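Local coordinates for ubiquitin-conjugating enzyme (Plasmodium vivax, PDB 2FO3), which probably acts as an E2 ubiquitin-conjugating enzyme, carrying activated ubiquitin as a thioester and passing it on toward substrates, at residues K56-F61 and I71-Q76. Numbering follows the deposited sequence.
Sequences KLKIIF and IVYFLQ
The F74 ring has the methyl CD1 of L57 over one face, above its centre. CD1 of L57 lies 3.4 Å from the centroid of the F74 ring and only 5° off the ring normal, a CH-pi contact. The Y73 ring has K58 CB over one face, offset toward the rim, and I60 CD1 at its edge, 4.0 Å from CE2 of Y73. CG of Y73 sits between the backbone N and the carbonyl carbon (chi1 64°), which leans the ring toward K58 on the neighbouring strand. K58, extended beyond CG, runs alongside it, and CE of K58 comes 3.6 Å from OH of Y73.

Strands 54-60 and 71-74 are the third and fourth of the antiparallel sheet of the UBC fold. Paired backbone hydrogen bonds link K58 with Y73 and I60 with I71. Beyond the strand end, L75 N donates to K56 O at 2.7 Å. A water accepts a hydrogen bond from K56 N and can donate one to L75 O, bridging the same two residues.

L57, I59, V72 and F74 share the buried face, where V72 touches L108 and F74 touches I112 of helix 105-116. V72 sits between its neighbours: CG1 packs 3.6 Å from L57 CG, and CG2 packs 3.9 Å from I59 CG1. K58, I60, I71 and Y73 line the other, more exposed face, and there CD2 of L75 reaches K58 CB.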
loop_
_atom_site.group_PDB
_atom_site.type_symbol
_atom_site.label_atom_id
_atom_site.label_comp_id
_atom_site.label_asym_id
_atom_site.label_seq_id
_atom_site.Cartn_x
_atom_site.Cartn_y
_atom_site.Cartn_z
ATOM N N LYS A 56 0.063 -0.110 9.224
ATOM C CA LYS A 56 -1.061 0.329 8.423
ATOM C C LYS A 56 -0.600 1.271 7.333
ATOM O O LYS A 56 0.109 2.233 7.585
ATOM C CB LYS A 56 -2.173 0.944 9.278
ATOM C CG LYS A 56 -3.000 -0.142 9.966
ATOM C CD LYS A 56 -4.174 0.391 10.709
ATOM C CE LYS A 56 -4.994 -0.784 11.265
ATOM N NZ LYS A 56 -6.072 -0.343 12.177
ATOM N N LEU A 57 -1.029 0.975 6.123
ATOM C CA LEU A 57 -0.640 1.724 4.933
ATOM C C LEU A 57 -1.853 2.504 4.432
ATOM O O LEU A 57 -2.934 1.916 4.124
ATOM C CB LEU A 57 -0.192 0.695 3.883
ATOM C CG LEU A 57 0.831 0.852 2.781
ATOM C CD1 LEU A 57 2.181 1.391 3.274
ATOM C CD2 LEU A 57 1.020 -0.529 2.106
ATOM N N LYS A 58 -1.704 3.812 4.334
ATOM C CA LYS A 58 -2.779 4.639 3.783
ATOM C C LYS A 58 -2.548 4.848 2.286
ATOM O O LYS A 58 -1.432 5.165 1.866
ATOM C CB LYS A 58 -2.900 5.967 4.496
ATOM C CG LYS A 58 -4.088 6.765 3.977
ATOM C CD LYS A 58 -4.576 7.774 5.049
ATOM C CE LYS A 58 -5.176 8.994 4.380
ATOM N NZ LYS A 58 -5.588 10.042 5.416
ATOM N N ILE A 59 -3.604 4.661 1.513
ATOM C CA ILE A 59 -3.562 4.742 0.067
ATOM C C ILE A 59 -4.558 5.775 -0.418
ATOM O O ILE A 59 -5.746 5.658 -0.177
ATOM C CB ILE A 59 -3.808 3.369 -0.607
ATOM C CG1 ILE A 59 -2.734 2.344 -0.177
ATOM C CG2 ILE A 59 -3.787 3.524 -2.150
ATOM C CD1 ILE A 59 -3.144 0.897 -0.483
ATOM N N ILE A 60 -4.057 6.818 -1.078
ATOM C CA ILE A 60 -4.932 7.865 -1.603
ATOM C C ILE A 60 -4.893 7.909 -3.105
ATOM O O ILE A 60 -3.817 8.098 -3.712
ATOM C CB ILE A 60 -4.538 9.268 -1.048
ATOM C CG1 ILE A 60 -4.437 9.243 0.479
ATOM C CG2 ILE A 60 -5.531 10.344 -1.540
ATOM C CD1 ILE A 60 -3.679 10.380 1.069
ATOM N N PHE A 61 -6.054 7.757 -3.721
ATOM C CA PHE A 61 -6.160 7.853 -5.181
ATOM C C PHE A 61 -6.426 9.302 -5.607
ATOM O O PHE A 61 -7.487 9.855 -5.268
ATOM C CB PHE A 61 -7.290 6.991 -5.695
ATOM C CG PHE A 61 -7.133 5.547 -5.378
ATOM C CD1 PHE A 61 -6.453 4.689 -6.257
ATOM C CD2 PHE A 61 -7.660 5.023 -4.186
ATOM C CE1 PHE A 61 -6.311 3.324 -5.948
ATOM C CE2 PHE A 61 -7.508 3.657 -3.875
ATOM C CZ PHE A 61 -6.832 2.821 -4.754
ATOM N N ILE A 71 -1.051 7.906 -3.877
ATOM C CA ILE A 71 -0.122 8.309 -2.820
ATOM C C ILE A 71 -0.229 7.236 -1.723
ATOM O O ILE A 71 -1.357 6.878 -1.292
ATOM C CB ILE A 71 -0.480 9.709 -2.286
ATOM C CG1 ILE A 71 -0.163 10.772 -3.356
ATOM C CG2 ILE A 71 0.268 9.980 -0.957
ATOM C CD1 ILE A 71 -1.174 11.909 -3.440
ATOM N N VAL A 72 0.917 6.703 -1.283
ATOM C CA VAL A 72 0.932 5.569 -0.306
ATOM C C VAL A 72 1.964 5.828 0.760
ATOM O O VAL A 72 3.156 6.076 0.444
ATOM C CB VAL A 72 1.246 4.200 -1.010
ATOM C CG1 VAL A 72 1.241 3.020 -0.019
ATOM C CG2 VAL A 72 0.268 3.918 -2.084
ATOM N N TYR A 73 1.536 5.784 2.024
ATOM C CA TYR A 73 2.460 5.942 3.127
ATOM C C TYR A 73 1.975 5.199 4.373
ATOM O O TYR A 73 0.770 4.930 4.515
ATOM C CB TYR A 73 2.699 7.437 3.420
ATOM C CG TYR A 73 1.476 8.186 3.885
ATOM C CD1 TYR A 73 1.184 8.309 5.246
ATOM C CD2 TYR A 73 0.594 8.762 2.955
ATOM C CE1 TYR A 73 0.057 8.980 5.676
ATOM C CE2 TYR A 73 -0.549 9.465 3.381
ATOM C CZ TYR A 73 -0.801 9.567 4.741
ATOM O OH TYR A 73 -1.906 10.258 5.170
ATOM N N PHE A 74 2.911 4.879 5.266
ATOM C CA PHE A 74 2.580 4.172 6.512
ATOM C C PHE A 74 2.032 5.103 7.582
ATOM O O PHE A 74 2.536 6.229 7.768
ATOM C CB PHE A 74 3.801 3.480 7.063
ATOM C CG PHE A 74 4.173 2.229 6.330
ATOM C CD1 PHE A 74 3.544 1.008 6.645
ATOM C CD2 PHE A 74 5.158 2.251 5.336
ATOM C CE1 PHE A 74 3.894 -0.177 5.964
ATOM C CE2 PHE A 74 5.511 1.088 4.662
ATOM C CZ PHE A 74 4.870 -0.139 4.987
ATOM N N LEU A 75 0.998 4.640 8.291
ATOM C CA LEU A 75 0.466 5.394 9.415
ATOM C C LEU A 75 1.435 5.250 10.570
ATOM O O LEU A 75 2.341 4.403 10.526
ATOM C CB LEU A 75 -0.959 4.934 9.771
ATOM C CG LEU A 75 -2.014 5.197 8.679
ATOM C CD1 LEU A 75 -3.377 4.736 9.138
ATOM C CD2 LEU A 75 -2.064 6.675 8.235
ATOM N N GLN A 76 1.293 6.089 11.590
ATOM C CA GLN A 76 2.189 6.058 12.737
ATOM C C GLN A 76 1.882 4.871 13.633
ATOM O O GLN A 76 0.714 4.566 13.817
ATOM C CB GLN A 76 2.069 7.395 13.522
ATOM C CG GLN A 76 2.627 8.613 12.753
ATOM C CD GLN A 76 4.129 8.483 12.496
ATOM O OE1 GLN A 76 4.905 8.230 13.422
ATOM N NE2 GLN A 76 4.543 8.634 11.222
HETATM O O HOH W 1 2.007 1.796 10.282
#